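Local coordinates for protein N-acetylglucosaminidase (Paenibacillus barengoltzii, PDB 6INX) that probably hydrolyses glycosidic bonds of N-acetylglucosamine in glycans, as a family 18 glycoside hydrolase, at residues 179-184 with 320-325; 230-235 with 307-312; 142-145 with 151-154. All coordinates share one frame; numbering follows the deposited sequence.

Contact 1 (179-184 with 320-325)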
loop_
_atom_site.group_PDB
_atom_site.type_symbol
_atom_site.label_atom_id
_atom_site.label_comp_id
_atom_site.label_asym_id
_atom_site.label_seq_id
_atom_site.Cartn_x
_atom_site.Cartn_y
_atom_site.Cartn_z
ATOM N N PHE A 179 10.133 -22.576 10.972
ATOM C CA PHE A 179 10.066 -21.787 9.750
ATOM C C PHE A 179 9.011 -20.704 9.915
ATOM O O PHE A 179 8.238 -20.696 10.881
ATOM C CB PHE A 179 9.839 -22.635 8.488
ATOM C CG PHE A 179 8.665 -23.577 8.555
ATOM C CD1 PHE A 179 8.867 -24.930 8.781
ATOM C CD2 PHE A 179 7.371 -23.133 8.337
ATOM C CE1 PHE A 179 7.800 -25.812 8.812
ATOM C CE2 PHE A 179 6.296 -24.014 8.369
ATOM C CZ PHE A 179 6.513 -25.353 8.606
ATOM N N VAL A 180 9.036 -19.759 8.971
ATOM C CA VAL A 180 8.107 -18.639 8.889
ATOM C C VAL A 180 7.292 -18.827 7.619
ATOM O O VAL A 180 7.854 -18.865 6.519
ATOM C CB VAL A 180 8.865 -17.303 8.830
ATOM C CG1 VAL A 180 7.885 -16.123 8.682
ATOM C CG2 VAL A 180 9.764 -17.139 10.041
ATOM N N GLN A 181 5.972 -18.920 7.753
ATOM C CA GLN A 181 5.096 -19.033 6.590
ATOM C C GLN A 181 4.640 -17.639 6.192
ATOM O O GLN A 181 3.914 -16.981 6.942
ATOM C CB GLN A 181 3.899 -19.910 6.920
ATOM C CG GLN A 181 4.291 -21.293 7.370
ATOM C CD GLN A 181 3.110 -22.059 7.874
ATOM O OE1 GLN A 181 2.566 -21.744 8.936
ATOM N NE2 GLN A 181 2.684 -23.061 7.116
ATOM N N LEU A 182 5.052 -17.185 5.016
ATOM C CA LEU A 182 4.623 -15.886 4.522
ATOM C C LEU A 182 3.274 -16.047 3.843
ATOM O O LEU A 182 3.138 -16.795 2.865
ATOM C CB LEU A 182 5.643 -15.290 3.550
ATOM C CG LEU A 182 7.076 -15.163 4.041
ATOM C CD1 LEU A 182 7.913 -14.480 2.961
ATOM C CD2 LEU A 182 7.097 -14.401 5.351
ATOM N N MET A 183 2.274 -15.338 4.354
ATOM C CA MET A 183 0.932 -15.415 3.785
ATOM C C MET A 183 0.894 -14.537 2.534
ATOM O O MET A 183 0.341 -13.433 2.520
ATOM C CB MET A 183 -0.105 -14.994 4.816
ATOM C CG MET A 183 -0.337 -16.070 5.886
ATOM S SD MET A 183 -1.630 -15.634 7.062
ATOM C CE MET A 183 -0.796 -14.287 7.879
ATOM N N THR A 184 1.520 -15.052 1.469
ATOM C CA THR A 184 1.567 -14.351 0.180
ATOM C C THR A 184 0.277 -14.597 -0.613
ATOM O O THR A 184 0.265 -15.074 -1.752
ATOM C CB THR A 184 2.835 -14.690 -0.602
ATOM O OG1 THR A 184 2.937 -16.109 -0.794
ATOM C CG2 THR A 184 4.074 -14.187 0.126
ATOM N N GLY A 320 9.983 -23.950 1.129
ATOM C CA GLY A 320 8.870 -24.661 0.522
ATOM C C GLY A 320 7.657 -23.754 0.387
ATOM O O GLY A 320 7.785 -22.535 0.324
ATOM N N VAL A 321 6.487 -24.391 0.320
ATOM C CA VAL A 321 5.225 -23.720 0.016
ATOM C C VAL A 321 4.156 -24.225 0.972
ATOM O O VAL A 321 4.119 -25.414 1.307
ATOM C CB VAL A 321 4.784 -23.975 -1.442
ATOM C CG1 VAL A 321 3.458 -23.247 -1.745
ATOM C CG2 VAL A 321 5.878 -23.564 -2.421
ATOM N N MET A 322 3.279 -23.317 1.405
ATOM C CA MET A 322 2.067 -23.681 2.120
ATOM C C MET A 322 0.852 -23.175 1.355
ATOM O O MET A 322 0.956 -22.280 0.506
ATOM C CB MET A 322 2.074 -23.153 3.564
ATOM C CG MET A 322 2.115 -21.647 3.670
ATOM S SD MET A 322 0.465 -20.938 3.550
ATOM C CE MET A 322 0.815 -19.291 4.180
ATOM N N PHE A 323 -0.313 -23.742 1.659
ATOM C CA PHE A 323 -1.531 -23.319 0.981
ATOM C C PHE A 323 -2.711 -23.185 1.934
ATOM O O PHE A 323 -2.822 -23.901 2.935
ATOM C CB PHE A 323 -1.888 -24.232 -0.202
ATOM C CG PHE A 323 -2.215 -25.651 0.180
ATOM C CD1 PHE A 323 -3.500 -26.006 0.574
ATOM C CD2 PHE A 323 -1.248 -26.643 0.095
ATOM C CE1 PHE A 323 -3.804 -27.327 0.906
ATOM C CE2 PHE A 323 -1.548 -27.959 0.413
ATOM C CZ PHE A 323 -2.826 -28.299 0.814
ATOM N N TRP A 324 -3.588 -22.246 1.601
ATOM C CA TRP A 324 -4.900 -22.093 2.223
ATOM C C TRP A 324 -5.924 -22.283 1.116
ATOM O O TRP A 324 -5.884 -21.547 0.124
ATOM C CB TRP A 324 -5.073 -20.682 2.806
ATOM C CG TRP A 324 -6.439 -20.525 3.415
ATOM C CD1 TRP A 324 -7.603 -20.197 2.772
ATOM C CD2 TRP A 324 -6.794 -20.784 4.774
ATOM N NE1 TRP A 324 -8.647 -20.206 3.659
ATOM C CE2 TRP A 324 -8.179 -20.569 4.895
ATOM C CE3 TRP A 324 -6.069 -21.166 5.902
ATOM C CZ2 TRP A 324 -8.855 -20.724 6.101
ATOM C CZ3 TRP A 324 -6.735 -21.316 7.095
ATOM C CH2 TRP A 324 -8.119 -21.102 7.186
ATOM N N GLU A 325 -6.839 -23.251 1.254
ATOM C CA GLU A 325 -6.958 -24.250 2.319
ATOM C C GLU A 325 -7.434 -25.544 1.626
ATOM O O GLU A 325 -8.015 -25.487 0.540
ATOM C CB GLU A 325 -7.990 -23.778 3.352
ATOM C CG GLU A 325 -8.240 -24.731 4.533
ATOM C CD GLU A 325 -9.370 -25.713 4.256
ATOM O OE1 GLU A 325 -10.170 -25.453 3.335
ATOM O OE2 GLU A 325 -9.466 -26.755 4.947
#
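Gln181 and Met322 meet in a side-chain contact inside the (beta/alpha)8 barrel of this family 18 enzyme. Their strands, 179-183 and 320-324, are not neighbours in the sheet: strand 230-235 runs between them and hydrogen-bonds to both. Their axes pass 7.8 Å apart, inclined at 51°, and no hydrogen bond joins the two segments; the gap is bridged by side chains turned into the barrel. Met322 does most of the bridging. Its CG lies between the backbone N and the carbonyl carbon (chi1 63°), and a second bend at chi2 (85°) swings the thioether toward strand 179-183. The terminal CE then rests 3.7 Å from Leu182 O and 3.8 Å from Met183 CG, in van der Waals contact with a carbonyl oxygen and a methylene together. Closer to its root, Met322 CB lies 3.6 Å from Gln181 NE2, while Met322 CG is 4.1 Å from Gln181 CB, so the amide chain passes slantwise over the start of the methionine. Gln181 NE2 hydrogen-bonds to Asn31 OD1 on another barrel strand. Ala8 and Tyr10 of strand 6-12 touch both Gln181 and Met322, and Met183 packs on Glu111, the last residue of the DxxDxDxE sequence motif characteristic of the family. The interior here is thus mixed: a polar amide finds its mate on another strand, while flexible methionine carbons fill the space alongside it. The cohesion between these two segments therefore comes from dispersion and shape, with the directional bonding left to neighbouring strands.

Contact 2 (230-235 with 307-312)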
loop_
_atom_site.group_PDB
_atom_site.type_symbol
_atom_site.label_atom_id
_atom_site.label_comp_id
_atom_site.label_asym_id
_atom_site.label_seq_id
_atom_site.Cartn_x
_atom_site.Cartn_y
_atom_site.Cartn_z
ATOM N N ILE A 230 12.030 -19.761 5.063
ATOM C CA ILE A 230 10.913 -19.057 4.443
ATOM C C ILE A 230 10.068 -20.034 3.645
ATOM O O ILE A 230 10.553 -20.656 2.695
ATOM C CB ILE A 230 11.396 -17.895 3.568
ATOM C CG1 ILE A 230 12.047 -16.835 4.458
ATOM C CG2 ILE A 230 10.227 -17.312 2.789
ATOM C CD1 ILE A 230 12.568 -15.622 3.719
ATOM N N VAL A 231 8.792 -20.126 4.006
ATOM C CA VAL A 231 7.791 -20.902 3.288
ATOM C C VAL A 231 6.826 -19.896 2.666
ATOM O O VAL A 231 6.261 -19.058 3.378
ATOM C CB VAL A 231 7.067 -21.857 4.251
ATOM C CG1 VAL A 231 5.840 -22.500 3.595
ATOM C CG2 VAL A 231 8.043 -22.918 4.778
ATOM N N ILE A 232 6.657 -19.941 1.338
ATOM C CA ILE A 232 5.760 -18.984 0.678
ATOM C C ILE A 232 4.346 -19.536 0.580
ATOM O O ILE A 232 4.106 -20.705 0.888
ATOM C CB ILE A 232 6.285 -18.528 -0.697
ATOM C CG1 ILE A 232 6.340 -19.713 -1.670
ATOM C CG2 ILE A 232 7.644 -17.865 -0.545
ATOM C CD1 ILE A 232 6.507 -19.307 -3.143
ATOM N N GLY A 233 3.398 -18.706 0.166
ATOM C CA GLY A 233 1.984 -19.052 0.199
ATOM C C GLY A 233 1.340 -19.156 -1.170
ATOM O O GLY A 233 1.604 -18.335 -2.061
ATOM N N ALA A 234 0.463 -20.153 -1.310
ATOM C CA ALA A 234 -0.413 -20.345 -2.455
ATOM C C ALA A 234 -1.852 -20.367 -1.973
ATOM O O ALA A 234 -2.152 -20.846 -0.874
ATOM C CB ALA A 234 -0.128 -21.673 -3.175
ATOM N N ALA A 235 -2.747 -19.858 -2.804
ATOM C CA ALA A 235 -4.146 -19.717 -2.444
ATOM C C ALA A 235 -4.980 -20.615 -3.338
ATOM O O ALA A 235 -4.871 -20.545 -4.565
ATOM C CB ALA A 235 -4.600 -18.267 -2.605
ATOM N N ARG A 307 3.268 -23.775 -10.473
ATOM C CA ARG A 307 4.558 -24.259 -10.981
ATOM C C ARG A 307 5.604 -23.161 -10.931
ATOM O O ARG A 307 6.752 -23.405 -10.549
ATOM C CB ARG A 307 4.460 -24.842 -12.405
ATOM C CG ARG A 307 5.808 -25.153 -13.146
ATOM C CD ARG A 307 6.481 -26.279 -12.392
ATOM N NE ARG A 307 7.736 -26.752 -12.937
ATOM C CZ ARG A 307 7.908 -27.929 -13.549
ATOM N NH1 ARG A 307 6.892 -28.789 -13.711
ATOM N NH2 ARG A 307 9.139 -28.269 -13.979
ATOM N N TYR A 308 5.230 -21.937 -11.316
ATOM C CA TYR A 308 6.187 -20.839 -11.239
ATOM C C TYR A 308 6.624 -20.583 -9.801
ATOM O O TYR A 308 7.803 -20.316 -9.545
ATOM C CB TYR A 308 5.604 -19.567 -11.861
ATOM C CG TYR A 308 5.759 -19.485 -13.368
ATOM C CD1 TYR A 308 6.995 -19.206 -13.942
ATOM C CD2 TYR A 308 4.667 -19.666 -14.207
ATOM C CE1 TYR A 308 7.141 -19.125 -15.321
ATOM C CE2 TYR A 308 4.803 -19.586 -15.593
ATOM C CZ TYR A 308 6.044 -19.319 -16.136
ATOM O OH TYR A 308 6.193 -19.236 -17.510
ATOM N N LYS A 309 5.696 -20.678 -8.847
ATOM C CA LYS A 309 6.058 -20.491 -7.445
ATOM C C LYS A 309 7.027 -21.569 -6.972
ATOM O O LYS A 309 7.976 -21.279 -6.235
ATOM C CB LYS A 309 4.799 -20.474 -6.576
ATOM C CG LYS A 309 3.928 -19.223 -6.762
ATOM C CD LYS A 309 2.763 -19.194 -5.776
ATOM C CE LYS A 309 1.930 -17.924 -5.966
ATOM N NZ LYS A 309 0.809 -17.791 -4.977
ATOM N N CYS A 310 6.816 -22.815 -7.409
ATOM C CA CYS A 310 7.713 -23.904 -7.026
ATOM C C CYS A 310 9.103 -23.723 -7.625
ATOM O O CYS A 310 10.111 -23.928 -6.936
ATOM C CB CYS A 310 7.124 -25.245 -7.461
ATOM S SG CYS A 310 5.647 -25.732 -6.564
ATOM N N ASP A 311 9.177 -23.338 -8.906
ATOM C CA ASP A 311 10.474 -23.076 -9.525
ATOM C C ASP A 311 11.213 -21.964 -8.794
ATOM O O ASP A 311 12.440 -22.012 -8.653
ATOM C CB ASP A 311 10.301 -22.680 -10.994
ATOM C CG ASP A 311 9.694 -23.784 -11.845
ATOM O OD1 ASP A 311 9.762 -24.965 -11.449
ATOM O OD2 ASP A 311 9.153 -23.467 -12.924
ATOM N N TYR A 312 10.477 -20.941 -8.341
ATOM C CA TYR A 312 11.083 -19.845 -7.589
ATOM C C TYR A 312 11.639 -20.336 -6.259
ATOM O O TYR A 312 12.740 -19.943 -5.854
ATOM C CB TYR A 312 10.027 -18.752 -7.371
ATOM C CG TYR A 312 10.494 -17.528 -6.602
ATOM C CD1 TYR A 312 10.335 -17.438 -5.214
ATOM C CD2 TYR A 312 11.047 -16.441 -7.266
ATOM C CE1 TYR A 312 10.755 -16.314 -4.515
ATOM C CE2 TYR A 312 11.468 -15.308 -6.570
ATOM C CZ TYR A 312 11.314 -15.251 -5.200
ATOM O OH TYR A 312 11.737 -14.126 -4.520
#
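Lys309 reaches Gly233 because its CG stands anti to the carbonyl carbon (chi1 -70°) and every later torsion is extended, which carries the ammonium group straight from the helix to the strand. Ile232 answers with CG1 between its backbone N and carbonyl carbon (chi1 64°), so that CD1 lies 4.0 Å from Lys309 CB and equally far from Lys309 O. The aliphatic root of the lysine is thereby packed, and its tip is left for polar work. Lys309 NZ donates to Gly233 O over 3.1 Å, in the carbonyl plane and on a lone pair, with a C=O...N angle of 138°. The same Lys309 NZ lies 3.8 Å from Ala234 CA, forms a salt bridge with Asp301 OD2 and hydrogen-bonds to Thr199 OG1, so a buried charge is met by three oxygens. Asp301 OD2 also accepts the backbone N-H of Ala235, tying lysine, loop and strand into one network. A methionine in place of Lys309 would probably leave Asp301 without its cationic mate and Gly233 O without this donor. The contact is a helix laid on a barrel strand, the two running almost exactly antiparallel: helix 303-316 covers strand 230-235 from outside, while helix 213-222 also packs on Ile232 and touches Tyr312, whose OH hydrogen-bonds to Asp214.

Contact 3 (142-145 with 151-154)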
loop_
_atom_site.group_PDB
_atom_site.type_symbol
_atom_site.label_atom_id
_atom_site.label_comp_id
_atom_site.label_asym_id
_atom_site.label_seq_id
_atom_site.Cartn_x
_atom_site.Cartn_y
_atom_site.Cartn_z
ATOM N N ASP A 142 10.192 -26.799 24.043
ATOM C CA ASP A 142 11.465 -27.514 24.106
ATOM C C ASP A 142 11.578 -28.322 25.393
ATOM O O ASP A 142 12.062 -29.460 25.377
ATOM C CB ASP A 142 12.625 -26.535 23.984
ATOM C CG ASP A 142 12.897 -26.128 22.543
ATOM O OD1 ASP A 142 12.227 -26.648 21.617
ATOM O OD2 ASP A 142 13.795 -25.288 22.347
ATOM N N ARG A 143 11.125 -27.766 26.515
ATOM C CA ARG A 143 11.129 -28.536 27.755
ATOM C C ARG A 143 10.258 -29.780 27.635
ATOM O O ARG A 143 10.622 -30.856 28.129
ATOM C CB ARG A 143 10.680 -27.657 28.920
ATOM C CG ARG A 143 11.766 -26.715 29.407
ATOM C CD ARG A 143 12.848 -27.456 30.178
ATOM N NE ARG A 143 12.291 -28.120 31.349
ATOM C CZ ARG A 143 12.235 -29.437 31.519
ATOM N NH1 ARG A 143 12.718 -30.269 30.588
ATOM N NH2 ARG A 143 11.694 -29.921 32.628
ATOM N N GLN A 144 9.101 -29.663 26.986
ATOM C CA GLN A 144 8.265 -30.845 26.806
ATOM C C GLN A 144 8.908 -31.831 25.839
ATOM O O GLN A 144 8.818 -33.047 26.033
ATOM C CB GLN A 144 6.860 -30.449 26.352
ATOM C CG GLN A 144 5.855 -31.598 26.350
ATOM C CD GLN A 144 5.670 -32.211 27.722
ATOM O OE1 GLN A 144 5.622 -31.506 28.733
ATOM N NE2 GLN A 144 5.565 -33.534 27.766
ATOM N N GLY A 145 9.573 -31.329 24.801
ATOM C CA GLY A 145 10.305 -32.216 23.914
ATOM C C GLY A 145 11.448 -32.930 24.610
ATOM O O GLY A 145 11.775 -34.071 24.265
ATOM N N HIS A 151 11.378 -33.655 19.223
ATOM C CA HIS A 151 11.270 -32.245 18.875
ATOM C C HIS A 151 9.800 -31.870 18.790
ATOM O O HIS A 151 8.984 -32.633 18.267
ATOM C CB HIS A 151 11.908 -32.003 17.507
ATOM C CG HIS A 151 11.936 -30.564 17.085
ATOM N ND1 HIS A 151 12.613 -29.590 17.791
ATOM C CD2 HIS A 151 11.399 -29.943 16.006
ATOM C CE1 HIS A 151 12.476 -28.428 17.172
ATOM N NE2 HIS A 151 11.750 -28.617 16.086
ATOM N N TYR A 152 9.463 -30.696 19.314
ATOM C CA TYR A 152 8.163 -30.087 19.075
ATOM C C TYR A 152 8.394 -28.817 18.267
ATOM O O TYR A 152 9.416 -28.148 18.440
ATOM C CB TYR A 152 7.453 -29.764 20.388
ATOM C CG TYR A 152 6.858 -30.992 21.048
ATOM C CD1 TYR A 152 5.794 -31.667 20.471
ATOM C CD2 TYR A 152 7.356 -31.463 22.257
ATOM C CE1 TYR A 152 5.253 -32.797 21.066
ATOM C CE2 TYR A 152 6.826 -32.591 22.859
ATOM C CZ TYR A 152 5.770 -33.247 22.261
ATOM O OH TYR A 152 5.239 -34.365 22.863
ATOM N N TRP A 153 7.467 -28.521 17.359
ATOM C CA TRP A 153 7.612 -27.460 16.370
ATOM C C TRP A 153 6.914 -26.178 16.814
ATOM O O TRP A 153 5.874 -26.212 17.475
ATOM C CB TRP A 153 7.010 -27.892 15.030
ATOM C CG TRP A 153 7.718 -29.041 14.372
ATOM C CD1 TRP A 153 7.846 -30.313 14.855
ATOM C CD2 TRP A 153 8.375 -29.026 13.103
ATOM N NE1 TRP A 153 8.547 -31.089 13.967
ATOM C CE2 TRP A 153 8.888 -30.320 12.884
ATOM C CE3 TRP A 153 8.581 -28.045 12.131
ATOM C CZ2 TRP A 153 9.596 -30.658 11.734
ATOM C CZ3 TRP A 153 9.289 -28.378 10.993
ATOM C CH2 TRP A 153 9.783 -29.676 10.801
ATOM N N LEU A 154 7.475 -25.043 16.394
ATOM C CA LEU A 154 6.821 -23.748 16.548
ATOM C C LEU A 154 7.048 -22.975 15.262
ATOM O O LEU A 154 8.192 -22.791 14.843
ATOM C CB LEU A 154 7.387 -22.969 17.743
ATOM C CG LEU A 154 6.684 -21.643 18.051
ATOM C CD1 LEU A 154 5.232 -21.884 18.456
ATOM C CD2 LEU A 154 7.449 -20.896 19.137
HETATM O O HOH W 1 11.606 -29.488 20.986
#
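Tyr152 packs against Gln144 and Gly145 where an outer helix of the (beta/alpha)8 barrel, 126-148, leads back into strand 153-159, the second half of a beta-alpha-beta crossover from parallel strand 105-109. From CB, the ring is set by a CG anti to the carbonyl carbon (chi1 -77°), which directs it at the last turns of the helix. Tyr152 CD2 is the first ring atom to touch, 3.4 Å from Gly145 N and 3.5 Å from Gly145 CA. The helix backbone meets the ring at its edge, near the ring plane, and the lack of a side chain on Gly145 suits this closeness, since a CB there would point at the ring. Tyr152 CE2 comes next: it lies 3.7 Å from Gln144 C and 3.8 Å from Gln144 CG, whose side-chain amide plane is turned 51° from that of the ring. At the tip, Tyr152 OH hydrogen-bonds with Asp148 OD1, an oxygen that also receives Gln144 NE2, so one carboxylate holds both side chains; Gln144 OE1 accepts from Arg147 NH1. Val98 of helix 84-100 touches the tyrosine as well. Around the backbone of Tyr152 the linkage becomes polar. Arg138 NH1 forms a salt bridge with Asp142 OD1 and hydrogen-bonds to Tyr152 O, bracing helix and strand start together. A water also bridges the two, accepting from Tyr152 N and donating to Asp142 OD1, each at 3.0 Å.

In the fold
All three contacts belong to one (beta/alpha)8 barrel and follow its order along the chain. Contact 3 closes first, with a return from helix 126-148 into strand 153-159; contact 1 then opens on the next strand, 179-183, and contact 2 is nested inside the long loop that contact 1 closes. Contacts 1 and 2 have centres about 8 Å apart and touch, since strand 230-235 pairs with both strands of contact 1. The centre of contact 3 lies about 21 Å from that of contact 1 and 27 Å from that of contact 2, but strands 153-159 and 179-183 are sheet neighbours and Phe179 packs on Trp153. Together they illustrate a barrel's layers: interior filling, helix-on-strand cover and helix-to-strand junction.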